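Local coordinates for single-stranded DNA-binding protein (Enterobacter phage Enc34, PDB 5ODK), which binds single-stranded DNA through an OB fold, probably in phage DNA replication, at residues 138-152 against 164-178. Residues are numbered along the deposited sequence; the frame is centred on the assembly and turned at random.
With PO4 (phosphate ion), chain D.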
loop_
_atom_site.group_PDB
_atom_site.type_symbol
_atom_site.label_atom_id
_atom_site.label_comp_id
_atom_site.label_asym_id
_atom_site.label_seq_id
_atom_site.Cartn_x
_atom_site.Cartn_y
_atom_site.Cartn_z
ATOM N N GLU A 138 -9.022 -6.898 -13.987
ATOM C CA GLU A 138 -7.561 -7.002 -14.122
ATOM C C GLU A 138 -6.916 -7.279 -12.764
ATOM O O GLU A 138 -6.030 -8.126 -12.642
ATOM C CB GLU A 138 -6.969 -5.692 -14.685
ATOM C CG GLU A 138 -5.439 -5.601 -14.865
ATOM C CD GLU A 138 -4.944 -6.253 -16.127
ATOM O OE1 GLU A 138 -5.776 -6.481 -17.045
ATOM O OE2 GLU A 138 -3.728 -6.519 -16.197
ATOM N N ILE A 139 -7.310 -6.504 -11.770
ATOM C CA ILE A 139 -6.662 -6.559 -10.438
ATOM C C ILE A 139 -7.693 -7.073 -9.424
ATOM O O ILE A 139 -8.473 -6.334 -8.836
ATOM C CB ILE A 139 -5.996 -5.211 -10.086
ATOM C CG1 ILE A 139 -4.889 -4.926 -11.115
ATOM C CG2 ILE A 139 -5.433 -5.252 -8.668
ATOM C CD1 ILE A 139 -4.286 -3.558 -11.019
ATOM N N TYR A 140 -7.673 -8.378 -9.226
ATOM C CA TYR A 140 -8.591 -9.059 -8.339
ATOM C C TYR A 140 -7.839 -9.441 -7.067
ATOM O O TYR A 140 -6.630 -9.671 -7.110
ATOM C CB TYR A 140 -9.201 -10.291 -9.047
ATOM C CG TYR A 140 -8.156 -11.209 -9.630
ATOM C CD1 TYR A 140 -7.660 -11.019 -10.909
ATOM C CD2 TYR A 140 -7.597 -12.224 -8.871
ATOM C CE1 TYR A 140 -6.635 -11.787 -11.409
ATOM C CE2 TYR A 140 -6.573 -13.014 -9.366
ATOM C CZ TYR A 140 -6.092 -12.793 -10.637
ATOM O OH TYR A 140 -5.079 -13.547 -11.125
ATOM N N GLY A 141 -8.571 -9.627 -5.974
ATOM C CA GLY A 141 -7.951 -10.060 -4.731
ATOM C C GLY A 141 -7.305 -11.410 -4.954
ATOM O O GLY A 141 -7.958 -12.349 -5.437
ATOM N N GLY A 142 -6.022 -11.513 -4.610
ATOM C CA GLY A 142 -5.256 -12.720 -4.828
ATOM C C GLY A 142 -4.175 -12.592 -5.883
ATOM O O GLY A 142 -3.256 -13.394 -5.906
ATOM N N CYS A 143 -4.302 -11.629 -6.795
ATOM C CA CYS A 143 -3.238 -11.369 -7.741
ATOM C C CYS A 143 -2.062 -10.650 -7.082
ATOM O O CYS A 143 -2.198 -10.133 -5.966
ATOM C CB CYS A 143 -3.722 -10.671 -9.019
ATOM S SG CYS A 143 -3.929 -8.896 -8.844
ATOM N N TRP A 144 -0.937 -10.601 -7.789
ATOM C CA TRP A 144 0.252 -9.888 -7.311
ATOM C C TRP A 144 0.393 -8.583 -8.051
ATOM O O TRP A 144 0.137 -8.489 -9.265
ATOM C CB TRP A 144 1.493 -10.740 -7.515
ATOM C CG TRP A 144 1.448 -11.991 -6.689
ATOM C CD1 TRP A 144 0.739 -13.122 -6.936
ATOM C CD2 TRP A 144 2.146 -12.237 -5.448
ATOM N NE1 TRP A 144 0.918 -14.038 -5.937
ATOM C CE2 TRP A 144 1.761 -13.507 -4.995
ATOM C CE3 TRP A 144 3.020 -11.477 -4.668
ATOM C CZ2 TRP A 144 2.251 -14.065 -3.801
ATOM C CZ3 TRP A 144 3.496 -12.007 -3.471
ATOM C CH2 TRP A 144 3.109 -13.295 -3.053
ATOM N N VAL A 145 0.831 -7.569 -7.325
ATOM C CA VAL A 145 0.962 -6.191 -7.778
ATOM C C VAL A 145 2.236 -5.567 -7.257
ATOM O O VAL A 145 2.900 -6.118 -6.369
ATOM C CB VAL A 145 -0.251 -5.326 -7.314
ATOM C CG1 VAL A 145 -1.551 -5.929 -7.836
ATOM C CG2 VAL A 145 -0.298 -5.160 -5.804
ATOM N N SER A 146 2.545 -4.391 -7.765
ATOM C CA SER A 146 3.458 -3.457 -7.141
ATOM C C SER A 146 2.713 -2.167 -6.952
ATOM O O SER A 146 1.851 -1.820 -7.753
ATOM C CB SER A 146 4.716 -3.254 -7.974
ATOM O OG SER A 146 5.387 -4.474 -8.087
ATOM N N SER A 147 2.980 -1.438 -5.891
ATOM C CA SER A 147 2.170 -0.267 -5.568
ATOM C C SER A 147 3.016 0.846 -5.011
ATOM O O SER A 147 3.961 0.579 -4.233
ATOM C CB SER A 147 1.084 -0.671 -4.574
ATOM O OG SER A 147 0.267 0.398 -4.143
ATOM N N VAL A 148 2.682 2.075 -5.350
ATOM C CA VAL A 148 3.275 3.263 -4.748
ATOM C C VAL A 148 2.296 3.870 -3.763
ATOM O O VAL A 148 1.124 4.130 -4.096
ATOM C CB VAL A 148 3.742 4.300 -5.791
ATOM C CG1 VAL A 148 4.340 5.506 -5.094
ATOM C CG2 VAL A 148 4.746 3.690 -6.739
ATOM N N ILE A 149 2.818 4.070 -2.549
ATOM C CA ILE A 149 2.073 4.623 -1.441
ATOM C C ILE A 149 2.858 5.779 -0.823
ATOM O O ILE A 149 4.050 5.963 -1.124
ATOM C CB ILE A 149 1.766 3.539 -0.363
ATOM C CG1 ILE A 149 3.059 2.992 0.268
ATOM C CG2 ILE A 149 0.943 2.405 -0.963
ATOM C CD1 ILE A 149 2.826 2.092 1.454
ATOM N N ARG A 150 2.213 6.553 0.028
ATOM C CA ARG A 150 2.969 7.526 0.823
ATOM C C ARG A 150 2.242 7.741 2.135
ATOM O O ARG A 150 1.035 7.940 2.144
ATOM C CB ARG A 150 3.156 8.857 0.112
ATOM C CG ARG A 150 4.256 9.661 0.807
ATOM C CD ARG A 150 4.710 10.859 0.017
ATOM N NE ARG A 150 3.695 11.911 0.002
ATOM C CZ ARG A 150 3.898 13.129 -0.507
ATOM N NH1 ARG A 150 5.045 13.431 -1.144
ATOM N NH2 ARG A 150 2.951 14.037 -0.406
ATOM N N PRO A 151 2.980 7.722 3.257
ATOM C CA PRO A 151 2.302 7.924 4.549
ATOM C C PRO A 151 1.753 9.347 4.717
ATOM O O PRO A 151 2.211 10.309 4.076
ATOM C CB PRO A 151 3.442 7.736 5.546
ATOM C CG PRO A 151 4.462 6.918 4.843
ATOM C CD PRO A 151 4.428 7.471 3.439
ATOM N N TRP A 152 0.773 9.467 5.599
ATOM C CA TRP A 152 0.273 10.753 6.084
ATOM C C TRP A 152 -0.251 10.555 7.503
ATOM O O TRP A 152 -0.605 9.455 7.893
ATOM C CB TRP A 152 -0.788 11.358 5.160
ATOM C CG TRP A 152 -2.031 10.599 4.957
ATOM C CD1 TRP A 152 -2.226 9.554 4.086
ATOM C CD2 TRP A 152 -3.291 10.864 5.561
ATOM N NE1 TRP A 152 -3.516 9.129 4.134
ATOM C CE2 TRP A 152 -4.219 9.935 4.998
ATOM C CE3 TRP A 152 -3.755 11.817 6.478
ATOM C CZ2 TRP A 152 -5.569 9.922 5.353
ATOM C CZ3 TRP A 152 -5.127 11.813 6.810
ATOM C CH2 TRP A 152 -6.011 10.857 6.252
ATOM N N ALA A 164 -1.771 5.489 4.912
ATOM C CA ALA A 164 -1.030 5.452 3.654
ATOM C C ALA A 164 -1.953 5.866 2.489
ATOM O O ALA A 164 -3.024 5.267 2.301
ATOM C CB ALA A 164 -0.466 4.078 3.386
ATOM N N ASN A 165 -1.531 6.871 1.755
ATOM C CA ASN A 165 -2.162 7.210 0.481
ATOM C C ASN A 165 -1.797 6.149 -0.540
ATOM O O ASN A 165 -0.656 5.737 -0.650
ATOM C CB ASN A 165 -1.685 8.567 -0.037
ATOM C CG ASN A 165 -2.374 9.731 0.621
ATOM O OD1 ASN A 165 -3.588 9.684 0.789
ATOM N ND2 ASN A 165 -1.603 10.757 0.999
ATOM N N LEU A 166 -2.803 5.760 -1.320
ATOM C CA LEU A 166 -2.662 4.820 -2.428
ATOM C C LEU A 166 -2.534 5.599 -3.708
ATOM O O LEU A 166 -3.497 6.241 -4.123
ATOM C CB LEU A 166 -3.869 3.904 -2.483
ATOM C CG LEU A 166 -3.865 2.859 -3.589
ATOM C CD1 LEU A 166 -2.678 1.945 -3.474
ATOM C CD2 LEU A 166 -5.159 2.073 -3.570
ATOM N N LEU A 167 -1.367 5.544 -4.360
ATOM C CA LEU A 167 -1.089 6.421 -5.507
ATOM C C LEU A 167 -0.972 5.682 -6.829
ATOM O O LEU A 167 -1.337 6.259 -7.872
ATOM C CB LEU A 167 0.126 7.283 -5.229
ATOM C CG LEU A 167 -0.176 8.145 -4.006
ATOM C CD1 LEU A 167 1.011 8.493 -3.191
ATOM C CD2 LEU A 167 -1.075 9.287 -4.259
ATOM N N SER A 168 -0.552 4.430 -6.822
ATOM C CA SER A 168 -0.531 3.623 -8.041
ATOM C C SER A 168 -0.587 2.162 -7.697
ATOM O O SER A 168 -0.091 1.744 -6.636
ATOM C CB SER A 168 0.676 3.962 -8.862
ATOM O OG SER A 168 1.856 3.490 -8.325
ATOM N N VAL A 169 -1.152 1.352 -8.595
ATOM C CA VAL A 169 -1.139 -0.095 -8.516
ATOM C C VAL A 169 -0.819 -0.625 -9.901
ATOM O O VAL A 169 -1.490 -0.236 -10.860
ATOM C CB VAL A 169 -2.460 -0.673 -8.037
ATOM C CG1 VAL A 169 -2.389 -2.184 -7.928
ATOM C CG2 VAL A 169 -2.846 -0.065 -6.692
ATOM N N LEU A 170 0.156 -1.505 -10.003
ATOM C CA LEU A 170 0.626 -2.152 -11.233
ATOM C C LEU A 170 0.423 -3.649 -11.095
ATOM O O LEU A 170 0.952 -4.259 -10.175
ATOM C CB LEU A 170 2.115 -1.873 -11.451
ATOM C CG LEU A 170 2.874 -2.713 -12.481
ATOM C CD1 LEU A 170 2.347 -2.510 -13.888
ATOM C CD2 LEU A 170 4.375 -2.479 -12.423
ATOM N N LYS A 171 -0.321 -4.256 -12.026
ATOM C CA LYS A 171 -0.463 -5.689 -12.033
ATOM C C LYS A 171 0.869 -6.351 -12.395
ATOM O O LYS A 171 1.517 -5.943 -13.348
ATOM C CB LYS A 171 -1.536 -6.136 -13.004
ATOM C CG LYS A 171 -1.729 -7.631 -12.935
ATOM C CD LYS A 171 -3.042 -8.106 -13.223
ATOM C CE LYS A 171 -3.155 -9.602 -13.011
ATOM N NZ LYS A 171 -4.270 -9.957 -13.886
ATOM N N ARG A 172 1.257 -7.356 -11.611
ATOM C CA ARG A 172 2.482 -8.100 -11.821
ATOM C C ARG A 172 2.292 -9.551 -12.217
ATOM O O ARG A 172 3.016 -10.025 -13.093
ATOM C CB ARG A 172 3.342 -8.042 -10.559
ATOM C CG ARG A 172 3.917 -6.680 -10.244
ATOM C CD ARG A 172 5.024 -6.261 -11.170
ATOM N NE ARG A 172 6.210 -7.059 -10.891
ATOM C CZ ARG A 172 7.251 -7.192 -11.688
ATOM N NH1 ARG A 172 7.292 -6.581 -12.875
ATOM N NH2 ARG A 172 8.248 -7.953 -11.276
ATOM N N LYS A 173 1.409 -10.281 -11.549
ATOM C CA LYS A 173 1.242 -11.712 -11.817
ATOM C C LYS A 173 -0.138 -12.172 -11.418
ATOM O O LYS A 173 -0.693 -11.671 -10.453
ATOM C CB LYS A 173 2.258 -12.512 -10.995
ATOM C CG LYS A 173 2.551 -13.921 -11.475
ATOM C CD LYS A 173 3.662 -14.579 -10.654
ATOM C CE LYS A 173 3.400 -14.486 -9.152
ATOM N NZ LYS A 173 4.021 -15.560 -8.338
ATOM N N ASP A 174 -0.694 -13.118 -12.177
ATOM C CA ASP A 174 -1.913 -13.778 -11.772
ATOM C C ASP A 174 -1.620 -14.843 -10.717
ATOM O O ASP A 174 -0.528 -15.418 -10.673
ATOM C CB ASP A 174 -2.596 -14.400 -12.986
ATOM C CG ASP A 174 -3.232 -13.340 -13.885
ATOM O OD1 ASP A 174 -4.127 -12.618 -13.380
ATOM O OD2 ASP A 174 -2.800 -13.225 -15.055
ATOM N N ASP A 175 -2.614 -15.098 -9.877
ATOM C CA ASP A 175 -2.549 -16.186 -8.887
ATOM C C ASP A 175 -3.985 -16.533 -8.489
ATOM O O ASP A 175 -4.939 -15.955 -9.011
ATOM C CB ASP A 175 -1.667 -15.747 -7.689
ATOM C CG ASP A 175 -1.142 -16.890 -6.828
ATOM O OD1 ASP A 175 -1.540 -18.052 -7.013
ATOM O OD2 ASP A 175 -0.332 -16.537 -5.926
ATOM N N GLU A 176 -4.150 -17.514 -7.622
ATOM C CA GLU A 176 -5.470 -17.952 -7.195
ATOM C C GLU A 176 -6.252 -16.801 -6.558
ATOM O O GLU A 176 -5.725 -16.141 -5.666
ATOM C CB GLU A 176 -5.360 -19.135 -6.217
ATOM C CG GLU A 176 -6.693 -19.736 -5.765
ATOM C CD GLU A 176 -7.444 -20.488 -6.847
ATOM O OE1 GLU A 176 -6.815 -20.948 -7.828
ATOM O OE2 GLU A 176 -8.684 -20.629 -6.700
ATOM N N PRO A 177 -7.484 -16.539 -7.032
ATOM C CA PRO A 177 -8.280 -15.491 -6.377
ATOM C C PRO A 177 -8.663 -15.828 -4.946
ATOM O O PRO A 177 -8.980 -16.969 -4.635
ATOM C CB PRO A 177 -9.544 -15.382 -7.254
ATOM C CG PRO A 177 -9.161 -16.004 -8.533
ATOM C CD PRO A 177 -8.180 -17.086 -8.207
ATOM N N PHE A 178 -8.650 -14.818 -4.088
ATOM C CA PHE A 178 -9.165 -15.008 -2.737
ATOM C C PHE A 178 -10.702 -15.104 -2.743
ATOM O O PHE A 178 -11.261 -15.674 -1.822
ATOM C CB PHE A 178 -8.685 -13.881 -1.807
ATOM C CG PHE A 178 -7.187 -13.842 -1.565
ATOM C CD1 PHE A 178 -6.443 -14.989 -1.332
ATOM C CD2 PHE A 178 -6.540 -12.605 -1.455
ATOM C CE1 PHE A 178 -5.082 -14.911 -1.075
ATOM C CE2 PHE A 178 -5.202 -12.524 -1.160
ATOM C CZ PHE A 178 -4.455 -13.685 -1.007
HETATM P P PO4 D . 0.359 14.736 2.469
HETATM O O1 PO4 D . 0.695 13.905 1.329
HETATM O O2 PO4 D . 0.975 16.097 2.124
HETATM O O3 PO4 D . -1.149 14.855 2.760
HETATM O O4 PO4 D . 1.052 14.253 3.757
HETATM O O HOH W 1 -3.378 -9.295 -16.385
HETATM O O HOH W 2 2.531 0.962 -9.023
HETATM O O HOH W 3 1.269 11.342 1.531
HETATM O O HOH W 4 -5.348 7.407 2.781
#
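The Trp144 indole carries Lys173 over one face, CE against the five-membered ring and NZ above it as a cation-pi contact. At the indole edge NE1 gives a nearly straight bond (2.8 Å) to the anti lone pair of Asp175 OD2, in the ring plane. Glu176 N donates to Asp175 OD1 from above the carboxylate plane, a second bond that helps hold the group. The Tyr140 ring has Cys143 CB on one face and lies almost coplanar with the Asp174 carboxylate at its edge; its OH donates to the anti lone pair of Asp174 OD1 (2.6 Å) and accepts from Asp175 N. Lys171, extended with CG anti to N (chi1 -177°), brings NZ into a salt bridge 2.7 Å from Asp174 OD1, on its syn side but tilted from the carboxylate plane. The same NZ donates to Glu138 O, and water 1 links it to Glu138 OE2. Gly142 CA sits over one face of Phe178 in a CH-pi contact. At the far end Asn165 ND2 lies obliquely to the Trp152 ring, 3.4 Å from Trp152 CD1, while Asn165 N and water 4 lie at its edge. The guanidinium edge of Arg150 meets water 3 and a phosphate ion, probably from the crystallisation liquor. Between these ends Ser147 OG and Val148 N share Ser168 O. Two classic bulges, Leu167-Ser168 opposite Val148 and Arg172-Lys173 opposite Trp144, each shift the register by one residue in this long antiparallel hairpin of the OB fold.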